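Local coordinates for protein regulator of chromosome condensation (Saccharomyces cerevisiae, PDB 3OF7) that promotes exchange of GDP for GTP on the Ran-type GTPases GSP1 and GSP2, binds chromatin, and is required for mRNA and ribosome export from the nucleus, at residues 156-161 against 212-217; 176-181 against 230-235; 265-270 against 281-286; 161-166 against 207-212. All coordinates share one frame; numbering follows the deposited sequence. Where two conformers were deposited one is given.

Contact 1: 156-161 against 212-217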
loop_
_atom_site.group_PDB
_atom_site.type_symbol
_atom_site.label_atom_id
_atom_site.label_comp_id
_atom_site.label_asym_id
_atom_site.label_seq_id
_atom_site.Cartn_x
_atom_site.Cartn_y
_atom_site.Cartn_z
ATOM N N THR A 156 0.012 8.299 0.636
ATOM C CA THR A 156 0.077 8.335 -0.817
ATOM C C THR A 156 1.492 8.786 -1.202
ATOM O O THR A 156 2.410 8.710 -0.391
ATOM C CB THR A 156 -0.969 9.311 -1.412
ATOM O OG1 THR A 156 -0.626 10.653 -1.061
ATOM C CG2 THR A 156 -2.376 8.982 -0.911
ATOM N N ASP A 157 1.675 9.253 -2.432
ATOM C CA ASP A 157 2.968 9.814 -2.824
ATOM C C ASP A 157 3.295 11.055 -1.990
ATOM O O ASP A 157 4.421 11.198 -1.503
ATOM C CB ASP A 157 2.997 10.168 -4.313
ATOM C CG ASP A 157 3.410 9.001 -5.192
ATOM O OD1 ASP A 157 3.257 7.818 -4.792
ATOM O OD2 ASP A 157 3.871 9.275 -6.315
ATOM N N ASN A 158 2.288 11.907 -1.781
ATOM C CA ASN A 158 2.480 13.264 -1.256
ATOM C C ASN A 158 1.563 13.640 -0.070
ATOM O O ASN A 158 1.672 14.749 0.478
ATOM C CB ASN A 158 2.280 14.281 -2.401
ATOM C CG ASN A 158 3.149 13.984 -3.624
ATOM O OD1 ASN A 158 2.649 13.595 -4.699
ATOM N ND2 ASN A 158 4.451 14.164 -3.466
ATOM N N MET A 159 0.659 12.738 0.315
ATOM C CA MET A 159 -0.247 12.999 1.446
ATOM C C MET A 159 -0.248 11.891 2.484
ATOM O O MET A 159 0.160 10.760 2.218
ATOM C CB MET A 159 -1.671 13.448 1.023
ATOM C CG MET A 159 -2.701 12.394 0.636
ATOM S SD MET A 159 -3.643 11.413 1.854
ATOM C CE MET A 159 -4.718 12.579 2.705
ATOM N N SER A 160 -0.700 12.245 3.676
ATOM C CA SER A 160 -0.680 11.351 4.810
ATOM C C SER A 160 -2.024 11.428 5.504
ATOM O O SER A 160 -2.680 12.476 5.486
ATOM C CB SER A 160 0.423 11.775 5.768
ATOM O OG SER A 160 1.696 11.568 5.188
ATOM N N CYS A 161 -2.429 10.319 6.107
ATOM C CA CYS A 161 -3.733 10.227 6.746
ATOM C C CYS A 161 -3.678 9.320 7.966
ATOM O O CYS A 161 -3.020 8.282 7.942
ATOM C CB CYS A 161 -4.782 9.725 5.755
ATOM S SG CYS A 161 -6.484 9.838 6.368
ATOM N N GLY A 212 -3.919 5.835 -2.700
ATOM C CA GLY A 212 -3.363 5.626 -4.035
ATOM C C GLY A 212 -2.094 6.430 -4.198
ATOM O O GLY A 212 -1.358 6.643 -3.234
ATOM N N LYS A 213 -1.848 6.900 -5.418
ATOM C CA LYS A 213 -0.700 7.761 -5.696
ATOM C C LYS A 213 -1.001 9.209 -5.313
ATOM O O LYS A 213 -0.244 9.832 -4.576
ATOM C CB LYS A 213 -0.310 7.679 -7.173
ATOM C CG LYS A 213 0.811 8.628 -7.586
ATOM C CD LYS A 213 0.976 8.655 -9.103
ATOM C CE LYS A 213 2.101 9.591 -9.517
ATOM N NZ LYS A 213 3.453 9.041 -9.206
ATOM N N ASP A 214 -2.103 9.744 -5.832
ATOM C CA ASP A 214 -2.510 11.119 -5.516
ATOM C C ASP A 214 -4.016 11.230 -5.267
ATOM O O ASP A 214 -4.664 12.222 -5.632
ATOM C CB ASP A 214 -2.029 12.102 -6.597
ATOM C CG ASP A 214 -0.564 12.482 -6.433
ATOM O OD1 ASP A 214 -0.191 13.025 -5.370
ATOM O OD2 ASP A 214 0.217 12.251 -7.389
ATOM N N HIS A 215 -4.553 10.190 -4.640
ATOM C CA HIS A 215 -5.920 10.169 -4.157
ATOM C C HIS A 215 -5.960 9.207 -2.982
ATOM O O HIS A 215 -5.060 8.373 -2.815
ATOM C CB HIS A 215 -6.875 9.664 -5.243
ATOM C CG HIS A 215 -6.709 8.209 -5.543
ATOM N ND1 HIS A 215 -7.477 7.231 -4.946
ATOM C CD2 HIS A 215 -5.831 7.563 -6.343
ATOM C CE1 HIS A 215 -7.091 6.046 -5.382
ATOM N NE2 HIS A 215 -6.093 6.221 -6.230
ATOM N N ILE A 216 -7.020 9.301 -2.193
ATOM C CA ILE A 216 -7.243 8.372 -1.103
ATOM C C ILE A 216 -8.735 8.030 -1.061
ATOM O O ILE A 216 -9.590 8.886 -1.343
ATOM C CB ILE A 216 -6.685 8.941 0.249
ATOM C CG1 ILE A 216 -6.903 7.951 1.412
ATOM C CG2 ILE A 216 -7.269 10.340 0.540
ATOM C CD1 ILE A 216 -6.169 8.345 2.697
ATOM N N LEU A 217 -9.030 6.770 -0.751
ATOM C CA LEU A 217 -10.400 6.291 -0.574
ATOM C C LEU A 217 -10.680 6.099 0.915
ATOM O O LEU A 217 -9.770 5.796 1.681
ATOM C CB LEU A 217 -10.600 4.966 -1.300
ATOM C CG LEU A 217 -10.282 4.860 -2.797
ATOM C CD1 LEU A 217 -10.587 3.477 -3.256
ATOM C CD2 LEU A 217 -11.105 5.870 -3.594
HETATM O O HOH W 1 -0.710 12.713 -2.620
HETATM O O HOH W 2 1.754 5.920 -3.371
#
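Thr156 is pressed against the backbone of the turn at Gly212 to His215. Its CB lies 3.3 Å from Gly212 O, and its CG2 lies 3.3 Å from His215 O. OG1 is turned between the backbone N and the carbonyl carbon (chi1 68°). There it accepts from Met159 N at 2.8 Å, an ST motif. OG1 also donates to water 1 at 2.6 Å. That water accepts from Asn158 N too and donates to Asp214 OD1, which is also bonded to the backbone N of Arg176. Beside it, Asp157 N donates to Lys213 O at 2.9 Å. Along strand 159-161, Ile216 CD1 packs on Cys161 CB at 3.6 Å. Ile216 CG2 meets Met159 SD at 4.0 Å, the two side chains crossing at about a right angle.

The partly exposed side is looser. Lys213 NZ reaches Asp157 OD2 at 2.9 Å from the syn side, 31° out of the carboxylate plane. Lys213 was modelled in two conformers, so this salt bridge is doubtful and may be only partly occupied. The chemistry implies a joint between neighbouring propeller blades that rests on backbone, water and apolar packing.

Contact 2: 176-181 against 230-235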
loop_
_atom_site.group_PDB
_atom_site.type_symbol
_atom_site.label_atom_id
_atom_site.label_comp_id
_atom_site.label_asym_id
_atom_site.label_seq_id
_atom_site.Cartn_x
_atom_site.Cartn_y
_atom_site.Cartn_z
ATOM N N ARG A 176 -0.694 15.793 -5.837
ATOM C CA ARG A 176 -0.200 16.199 -7.136
ATOM C C ARG A 176 -1.094 15.664 -8.249
ATOM O O ARG A 176 -2.019 14.887 -8.017
ATOM C CB ARG A 176 1.245 15.727 -7.338
ATOM C CG ARG A 176 2.274 16.517 -6.548
ATOM C CD ARG A 176 3.678 16.016 -6.862
ATOM N NE ARG A 176 4.678 16.621 -5.988
ATOM C CZ ARG A 176 5.294 17.775 -6.230
ATOM N NH1 ARG A 176 5.026 18.466 -7.333
ATOM N NH2 ARG A 176 6.183 18.236 -5.360
ATOM N N CYS A 177 -0.813 16.117 -9.461
ATOM C CA CYS A 177 -1.460 15.641 -10.663
ATOM C C CYS A 177 -0.376 15.557 -11.743
ATOM O O CYS A 177 0.803 15.806 -11.466
ATOM C CB CYS A 177 -2.568 16.611 -11.071
ATOM S SG CYS A 177 -1.972 18.287 -11.315
ATOM N N ASN A 178 -0.771 15.225 -12.970
ATOM C CA ASN A 178 0.188 15.001 -14.062
ATOM C C ASN A 178 1.226 16.115 -14.240
ATOM O O ASN A 178 2.373 15.845 -14.616
ATOM C CB ASN A 178 -0.552 14.761 -15.392
ATOM C CG ASN A 178 -1.416 13.504 -15.374
ATOM O OD1 ASN A 178 -1.289 12.655 -14.491
ATOM N ND2 ASN A 178 -2.306 13.384 -16.359
ATOM N N GLU A 179 0.831 17.354 -13.946
ATOM C CA GLU A 179 1.629 18.535 -14.303
ATOM C C GLU A 179 2.181 19.353 -13.129
ATOM O O GLU A 179 3.017 20.243 -13.330
ATOM C CB GLU A 179 0.863 19.446 -15.283
ATOM C CG GLU A 179 -0.609 19.689 -14.944
ATOM C CD GLU A 179 -1.540 18.620 -15.507
ATOM O OE1 GLU A 179 -1.561 18.422 -16.743
ATOM O OE2 GLU A 179 -2.257 17.980 -14.710
ATOM N N GLY A 180 1.736 19.055 -11.912
ATOM C CA GLY A 180 2.276 19.724 -10.734
ATOM C C GLY A 180 1.440 19.458 -9.502
ATOM O O GLY A 180 0.852 18.385 -9.361
ATOM N N ILE A 181 1.389 20.440 -8.610
ATOM C CA ILE A 181 0.564 20.339 -7.402
ATOM C C ILE A 181 -0.883 20.697 -7.741
ATOM O O ILE A 181 -1.148 21.759 -8.323
ATOM C CB ILE A 181 1.132 21.228 -6.256
ATOM C CG1 ILE A 181 2.515 20.706 -5.838
ATOM C CG2 ILE A 181 0.169 21.279 -5.038
ATOM C CD1 ILE A 181 3.387 21.711 -5.098
ATOM N N ASN A 230 -6.573 13.822 -6.696
ATOM C CA ASN A 230 -6.554 13.911 -8.154
ATOM C C ASN A 230 -7.544 12.939 -8.789
ATOM O O ASN A 230 -7.790 11.861 -8.254
ATOM C CB ASN A 230 -5.140 13.674 -8.695
ATOM C CG ASN A 230 -5.004 14.060 -10.168
ATOM O OD1 ASN A 230 -5.584 15.048 -10.616
ATOM N ND2 ASN A 230 -4.234 13.279 -10.923
ATOM N N GLY A 231 -8.127 13.332 -9.923
ATOM C CA GLY A 231 -9.157 12.531 -10.565
ATOM C C GLY A 231 -8.986 12.334 -12.057
ATOM O O GLY A 231 -9.917 11.905 -12.736
ATOM N N GLN A 232 -7.789 12.622 -12.565
ATOM C CA GLN A 232 -7.529 12.592 -14.017
ATOM C C GLN A 232 -7.648 11.203 -14.646
ATOM O O GLN A 232 -7.797 11.085 -15.868
ATOM C CB GLN A 232 -6.151 13.180 -14.326
ATOM C CG GLN A 232 -5.998 14.634 -13.928
ATOM C CD GLN A 232 -4.577 15.146 -14.099
ATOM O OE1 GLN A 232 -3.625 14.610 -13.515
ATOM N NE2 GLN A 232 -4.427 16.204 -14.897
ATOM N N GLN A 233 -7.562 10.163 -13.819
ATOM C CA GLN A 233 -7.669 8.782 -14.284
ATOM C C GLN A 233 -8.993 8.126 -13.865
ATOM O O GLN A 233 -9.105 6.896 -13.861
ATOM C CB GLN A 233 -6.484 7.942 -13.772
ATOM C CG GLN A 233 -5.118 8.301 -14.369
ATOM C CD GLN A 233 -4.508 9.563 -13.771
ATOM O OE1 GLN A 233 -4.643 9.835 -12.577
ATOM N NE2 GLN A 233 -3.828 10.333 -14.601
ATOM N N ASN A 234 -9.988 8.947 -13.528
ATOM C CA ASN A 234 -11.300 8.464 -13.067
ATOM C C ASN A 234 -11.236 7.708 -11.736
ATOM O O ASN A 234 -12.135 6.928 -11.413
ATOM C CB ASN A 234 -11.995 7.610 -14.137
ATOM C CG ASN A 234 -13.120 8.352 -14.834
ATOM O OD1 ASN A 234 -14.219 8.492 -14.292
ATOM N ND2 ASN A 234 -12.855 8.818 -16.045
ATOM N N GLN A 235 -10.187 7.952 -10.955
ATOM C CA GLN A 235 -10.015 7.226 -9.690
ATOM C C GLN A 235 -11.044 7.640 -8.632
ATOM O O GLN A 235 -11.286 6.895 -7.677
ATOM C CB GLN A 235 -8.582 7.334 -9.142
ATOM C CG GLN A 235 -8.050 8.749 -8.934
ATOM C CD GLN A 235 -7.328 9.272 -10.166
ATOM O OE1 GLN A 235 -7.951 9.550 -11.196
ATOM N NE2 GLN A 235 -6.010 9.410 -10.069
#
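Gln232 OE1 is gripped by two donors, one from each segment. Asn178 N reaches it at 3.0 Å, almost straight at 171°, in the carbonyl plane and on a lone pair. Asn230 ND2 reaches it at 3.0 Å, tilted 25° from the same plane. The other half of the amide is held as well. Gln232 NE2 donates to Glu179 OE2 at 2.8 Å, using the syn lone pair of the carboxylate. Both ends of the amide are thus bonded, which should fix its rotation. With CD anti (chi2 173°), the Gln232 chain runs extended toward the turn at Asn178 and Glu179.

Cys177 CB lies against the same oxygen, 3.3 Å from Gln232 OE1, and is 3.4 Å from Asn230 OD1. Asn230 OD1 accepts from Arg245. A second amide comes tip to tip with Asn178: Gln233 NE2 makes a weak bond to Asn178 OD1 at 3.4 Å. Gln233 OE1 in turn accepts from Gln235 NE2 at 2.9 Å.

The contact is at the surface. Residues 176-181 span the tight turn between strands 169-177 and 180-183. Residues 230-235, with a type I turn from Gly231 to Asn234, follow strand 225-229 of the next sheet. Asp214 bonds to the backbone of both Arg176 and Asn230, and Gln233 touches Leu300 on strand 300-302.

Contact 3: 265-270 against 281-286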
loop_
_atom_site.group_PDB
_atom_site.type_symbol
_atom_site.label_atom_id
_atom_site.label_comp_id
_atom_site.label_asym_id
_atom_site.label_seq_id
_atom_site.Cartn_x
_atom_site.Cartn_y
_atom_site.Cartn_z
ATOM N N GLY A 265 -4.676 0.774 -5.964
ATOM C CA GLY A 265 -3.383 0.945 -6.626
ATOM C C GLY A 265 -3.107 2.435 -6.783
ATOM O O GLY A 265 -3.750 3.268 -6.126
ATOM N N GLU A 266 -2.161 2.788 -7.651
ATOM C CA GLU A 266 -1.792 4.190 -7.803
ATOM C C GLU A 266 -2.947 5.028 -8.365
ATOM O O GLU A 266 -3.326 6.049 -7.778
ATOM C CB GLU A 266 -0.522 4.333 -8.644
ATOM C CG GLU A 266 0.700 3.803 -7.902
ATOM C CD GLU A 266 2.027 4.252 -8.486
ATOM O OE1 GLU A 266 2.051 5.052 -9.448
ATOM O OE2 GLU A 266 3.063 3.795 -7.960
ATOM N N ASN A 267 -3.506 4.569 -9.479
ATOM C CA ASN A 267 -4.569 5.291 -10.182
ATOM C C ASN A 267 -5.778 4.404 -10.500
ATOM O O ASN A 267 -6.621 4.752 -11.337
ATOM C CB ASN A 267 -4.008 5.911 -11.468
ATOM C CG ASN A 267 -2.915 6.920 -11.198
ATOM O OD1 ASN A 267 -3.071 7.826 -10.372
ATOM N ND2 ASN A 267 -1.788 6.769 -11.893
ATOM N N HIS A 268 -5.850 3.252 -9.838
ATOM C CA HIS A 268 -7.006 2.361 -9.956
ATOM C C HIS A 268 -7.362 1.825 -8.581
ATOM O O HIS A 268 -6.531 1.860 -7.661
ATOM C CB HIS A 268 -6.753 1.223 -10.953
ATOM C CG HIS A 268 -5.633 0.306 -10.566
ATOM N ND1 HIS A 268 -5.834 -1.026 -10.262
ATOM C CD2 HIS A 268 -4.302 0.521 -10.451
ATOM C CE1 HIS A 268 -4.673 -1.588 -9.971
ATOM N NE2 HIS A 268 -3.729 -0.671 -10.079
ATOM N N CYS A 269 -8.586 1.324 -8.441
ATOM C CA CYS A 269 -9.147 1.064 -7.123
ATOM C C CYS A 269 -9.980 -0.203 -7.099
ATOM O O CYS A 269 -10.443 -0.671 -8.137
ATOM C CB CYS A 269 -10.026 2.243 -6.700
ATOM S SG CYS A 269 -9.240 3.856 -6.842
ATOM N N PHE A 270 -10.170 -0.738 -5.898
ATOM C CA PHE A 270 -10.953 -1.948 -5.687
ATOM C C PHE A 270 -11.929 -1.772 -4.544
ATOM O O PHE A 270 -11.630 -1.101 -3.546
ATOM C CB PHE A 270 -10.040 -3.132 -5.381
ATOM C CG PHE A 270 -9.204 -3.549 -6.536
ATOM C CD1 PHE A 270 -9.687 -4.467 -7.454
ATOM C CD2 PHE A 270 -7.936 -3.000 -6.722
ATOM C CE1 PHE A 270 -8.924 -4.845 -8.541
ATOM C CE2 PHE A 270 -7.164 -3.379 -7.805
ATOM C CZ PHE A 270 -7.654 -4.296 -8.714
ATOM N N TRP A 281 -12.214 0.201 -10.653
ATOM C CA TRP A 281 -12.349 1.355 -11.543
ATOM C C TRP A 281 -11.037 2.127 -11.623
ATOM O O TRP A 281 -10.138 1.929 -10.802
ATOM C CB TRP A 281 -13.484 2.284 -11.087
ATOM C CG TRP A 281 -13.240 2.969 -9.770
ATOM C CD1 TRP A 281 -12.803 4.252 -9.589
ATOM C CD2 TRP A 281 -13.422 2.420 -8.457
ATOM N NE1 TRP A 281 -12.705 4.537 -8.254
ATOM C CE2 TRP A 281 -13.073 3.432 -7.532
ATOM C CE3 TRP A 281 -13.846 1.175 -7.971
ATOM C CZ2 TRP A 281 -13.133 3.241 -6.143
ATOM C CZ3 TRP A 281 -13.897 0.979 -6.580
ATOM C CH2 TRP A 281 -13.549 2.012 -5.689
ATOM N N GLY A 282 -10.944 3.019 -12.606
ATOM C CA GLY A 282 -9.775 3.876 -12.764
ATOM C C GLY A 282 -8.880 3.416 -13.898
ATOM O O GLY A 282 -9.352 2.841 -14.890
ATOM N N LEU A 283 -7.586 3.664 -13.752
ATOM C CA LEU A 283 -6.639 3.451 -14.841
ATOM C C LEU A 283 -6.526 1.972 -15.201
ATOM O O LEU A 283 -6.387 1.125 -14.316
ATOM C CB LEU A 283 -5.268 4.021 -14.459
ATOM C CG LEU A 283 -4.158 3.917 -15.512
ATOM C CD1 LEU A 283 -4.454 4.819 -16.736
ATOM C CD2 LEU A 283 -2.804 4.226 -14.890
ATOM N N ASN A 284 -6.605 1.659 -16.494
ATOM C CA ASN A 284 -6.651 0.260 -16.927
ATOM C C ASN A 284 -5.909 -0.069 -18.223
ATOM O O ASN A 284 -6.277 -1.019 -18.925
ATOM C CB ASN A 284 -8.107 -0.226 -17.010
ATOM C CG ASN A 284 -8.221 -1.744 -17.026
ATOM O OD1 ASN A 284 -7.448 -2.439 -16.376
ATOM N ND2 ASN A 284 -9.201 -2.260 -17.767
ATOM N N GLN A 285 -4.850 0.676 -18.540
ATOM C CA GLN A 285 -4.192 0.473 -19.837
ATOM C C GLN A 285 -3.375 -0.821 -19.905
ATOM O O GLN A 285 -3.028 -1.272 -21.006
ATOM C CB GLN A 285 -3.393 1.714 -20.305
ATOM C CG GLN A 285 -1.938 1.818 -19.824
ATOM C CD GLN A 285 -1.796 2.359 -18.406
ATOM O OE1 GLN A 285 -1.007 3.280 -18.154
ATOM N NE2 GLN A 285 -2.530 1.779 -17.474
ATOM N N PHE A 286 -3.079 -1.414 -18.742
ATOM C CA PHE A 286 -2.432 -2.731 -18.704
ATOM C C PHE A 286 -3.347 -3.842 -18.176
ATOM O O PHE A 286 -2.891 -4.958 -17.906
ATOM C CB PHE A 286 -1.133 -2.680 -17.885
ATOM C CG PHE A 286 -0.038 -1.894 -18.537
ATOM C CD1 PHE A 286 0.784 -2.484 -19.496
ATOM C CD2 PHE A 286 0.171 -0.560 -18.197
ATOM C CE1 PHE A 286 1.811 -1.750 -20.109
ATOM C CE2 PHE A 286 1.189 0.187 -18.794
ATOM C CZ PHE A 286 2.011 -0.411 -19.760
#
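This contact is the end of an antiparallel strand pair within one blade of the propeller, where strand 268-273 runs beside strand 278-281. Cys269 and Trp281 form a hydrogen-bonded pair. Cys269 N donates to Trp281 O at 2.9 Å, and Trp281 N returns a bond to Cys269 O at 3.2 Å. His268 and Gly282 make the next, non-hydrogen-bonded pair, their CA atoms 4.2 Å apart. A third bond, Leu283 N to Asn267 O at 2.8 Å, is nearly straight at 176°. Its donor stands above the carbonyl plane, just after the chain bends at Gly282.

Glycine suits that bend. At its backbone angles a CB would collide with the carbonyl oxygen of Trp281, as well as with Asn267 O and His268 CA.

On the face shared by Cys269 and Trp281, Cys269 CB lies over the indole. It is 3.5 Å from the centroid of the six-membered ring, a CH-pi contact, and 3.3 Å from Trp281 CZ2. Cys269 SG meets the five-membered ring obliquely. The indole NE1 donates to Gln235 O, and Leu217 of the preceding blade touches both residues of the pair.

Beyond the bend, Leu283 and Asn267 lie side by side and point the same way, CB to CB 3.8 Å. The strand pair is part of a four-stranded antiparallel sheet, one blade of a beta-propeller of the RCC1 type.

Contact 4: 161-166 against 207-212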
loop_
_atom_site.group_PDB
_atom_site.type_symbol
_atom_site.label_atom_id
_atom_site.label_comp_id
_atom_site.label_asym_id
_atom_site.label_seq_id
_atom_site.Cartn_x
_atom_site.Cartn_y
_atom_site.Cartn_z
ATOM N N CYS A 161 -2.429 10.319 6.107
ATOM C CA CYS A 161 -3.733 10.227 6.746
ATOM C C CYS A 161 -3.678 9.320 7.966
ATOM O O CYS A 161 -3.020 8.282 7.942
ATOM C CB CYS A 161 -4.782 9.725 5.755
ATOM S SG CYS A 161 -6.484 9.838 6.368
ATOM N N ALA A 162 -4.353 9.738 9.035
ATOM C CA ALA A 162 -4.500 8.907 10.224
ATOM C C ALA A 162 -5.972 8.793 10.568
ATOM O O ALA A 162 -6.673 9.814 10.699
ATOM C CB ALA A 162 -3.719 9.496 11.407
ATOM N N LEU A 163 -6.432 7.553 10.697
ATOM C CA LEU A 163 -7.799 7.257 11.092
ATOM C C LEU A 163 -7.854 6.937 12.582
ATOM O O LEU A 163 -7.128 6.058 13.056
ATOM C CB LEU A 163 -8.332 6.070 10.287
ATOM C CG LEU A 163 -9.709 5.522 10.677
ATOM C CD1 LEU A 163 -10.805 6.584 10.489
ATOM C CD2 LEU A 163 -10.030 4.249 9.901
ATOM N N PHE A 164 -8.720 7.642 13.313
ATOM C CA PHE A 164 -8.791 7.487 14.766
ATOM C C PHE A 164 -9.946 6.589 15.195
ATOM O O PHE A 164 -10.899 6.388 14.447
ATOM C CB PHE A 164 -8.860 8.850 15.466
ATOM C CG PHE A 164 -7.542 9.565 15.531
ATOM C CD1 PHE A 164 -7.092 10.335 14.455
ATOM C CD2 PHE A 164 -6.747 9.475 16.665
ATOM C CE1 PHE A 164 -5.877 11.000 14.512
ATOM C CE2 PHE A 164 -5.518 10.142 16.736
ATOM C CZ PHE A 164 -5.084 10.907 15.660
ATOM N N SER A 165 -9.840 6.048 16.405
ATOM C CA SER A 165 -10.824 5.107 16.926
ATOM C C SER A 165 -12.204 5.743 17.124
ATOM O O SER A 165 -13.195 5.029 17.282
ATOM C CB SER A 165 -10.336 4.520 18.248
ATOM O OG SER A 165 -9.969 5.560 19.131
ATOM N N ASN A 166 -12.265 7.070 17.116
ATOM C CA ASN A 166 -13.552 7.762 17.199
ATOM C C ASN A 166 -14.122 8.150 15.824
ATOM O O ASN A 166 -15.087 8.906 15.744
ATOM C CB ASN A 166 -13.453 8.986 18.116
ATOM C CG ASN A 166 -12.591 10.093 17.533
ATOM O OD1 ASN A 166 -11.863 9.896 16.555
ATOM N ND2 ASN A 166 -12.668 11.269 18.139
ATOM N N VAL A 207 -14.144 3.728 8.773
ATOM C CA VAL A 207 -13.632 2.453 9.295
ATOM C C VAL A 207 -12.352 1.956 8.601
ATOM O O VAL A 207 -11.603 1.153 9.169
ATOM C CB VAL A 207 -14.715 1.342 9.252
ATOM C CG1 VAL A 207 -15.947 1.758 10.066
ATOM C CG2 VAL A 207 -15.104 0.984 7.803
ATOM N N GLN A 208 -12.101 2.437 7.382
ATOM C CA GLN A 208 -10.948 1.972 6.603
ATOM C C GLN A 208 -10.459 3.000 5.587
ATOM O O GLN A 208 -11.258 3.748 5.011
ATOM C CB GLN A 208 -11.269 0.665 5.881
ATOM C CG GLN A 208 -10.021 -0.087 5.407
ATOM C CD GLN A 208 -10.307 -1.155 4.380
ATOM O OE1 GLN A 208 -11.430 -1.296 3.886
ATOM N NE2 GLN A 208 -9.278 -1.921 4.042
ATOM N N LEU A 209 -9.146 3.004 5.370
ATOM C CA LEU A 209 -8.511 3.874 4.376
ATOM C C LEU A 209 -7.910 3.044 3.249
ATOM O O LEU A 209 -7.536 1.887 3.465
ATOM C CB LEU A 209 -7.410 4.714 5.031
ATOM C CG LEU A 209 -7.693 5.391 6.375
ATOM C CD1 LEU A 209 -6.432 6.040 6.930
ATOM C CD2 LEU A 209 -8.798 6.443 6.248
ATOM N N ALA A 210 -7.820 3.626 2.054
ATOM C CA ALA A 210 -7.049 3.008 0.956
ATOM C C ALA A 210 -6.336 4.091 0.135
ATOM O O ALA A 210 -6.979 4.780 -0.667
ATOM C CB ALA A 210 -7.952 2.151 0.062
ATOM N N PRO A 211 -5.012 4.257 0.348
ATOM C CA PRO A 211 -4.253 5.284 -0.365
ATOM C C PRO A 211 -3.844 4.884 -1.778
ATOM O O PRO A 211 -3.481 3.733 -2.030
ATOM C CB PRO A 211 -3.002 5.464 0.496
ATOM C CG PRO A 211 -2.812 4.136 1.173
ATOM C CD PRO A 211 -4.199 3.579 1.381
ATOM N N GLY A 212 -3.919 5.835 -2.700
ATOM C CA GLY A 212 -3.363 5.626 -4.035
ATOM C C GLY A 212 -2.094 6.430 -4.198
ATOM O O GLY A 212 -1.358 6.643 -3.234
#
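Leu163 and Leu209 make the main apolar contact between the facing strands 161-164 and 207-211. Leu163 CB rests on Leu209 CD1 at 3.9 Å. The same methyl lies 3.8 Å from Cys161 SG, so Leu209 is wedged against both residues. With its CG anti to the carbonyl carbon (chi1 -45°), Leu209 CG comes 4.0 Å from Leu163 CB. Cys161 SG also comes 4.1 Å from Leu209 CD2, so both methyls of the leucine touch the sulfur.

A second kind of contact is a methyl against the main chain. Leu163 CD2 lies 3.5 Å from Val207 C and 3.7 Å from Gln208 N, so it packs on the peptide between those residues. Here the strand is irregular: Val207 and Gln208 both face Leu219, a classic beta bulge.

Polar bonds do not join the two segments. The strands run nearly antiparallel, at 170°, but the axes of strands 161-164 and 207-211 come no closer than 8.1 Å. They belong to different sheets. Several polar groups find partners in other parts of the chain. Leu209 N donates to Gln152 OE1, and the Gln208 side chain bonds Tyr23 OH and the backbone N of Ile262. Phe218 on strand 215-220 touches both Cys161 and Leu209 and extends the apolar layer.

All the touching residues are buried. The arrangement is the face-to-face packing of neighbouring blades in a beta-propeller: strand 159-164 lies in one sheet, and strand 206-211 forms an edge of the next.

How the contacts relate
From the N terminus, contact 1 opens first, at 156-161, and closes at 212-217. Contact 4 runs from 161-166 to 207-212 and falls within that span, sharing Cys161 and Gly212 with it. Contact 2 opens at 176-181, also within that span, but closes later, at 230-235, so it crosses both. Contact 3 follows in series and closes a short hairpin, from 265-270 to 281-286. Contacts 1, 2 and 4 join the sheet holding strands 159-164 and 169-177 to the sheet of strands 206-211, 215-220 and 225-229. Contact 3 lies in the next sheet, with strands 268-273 and 278-281. A bond from Lys213 N to Glu266 O ties contact 1 to it, and contact 2 touches it too.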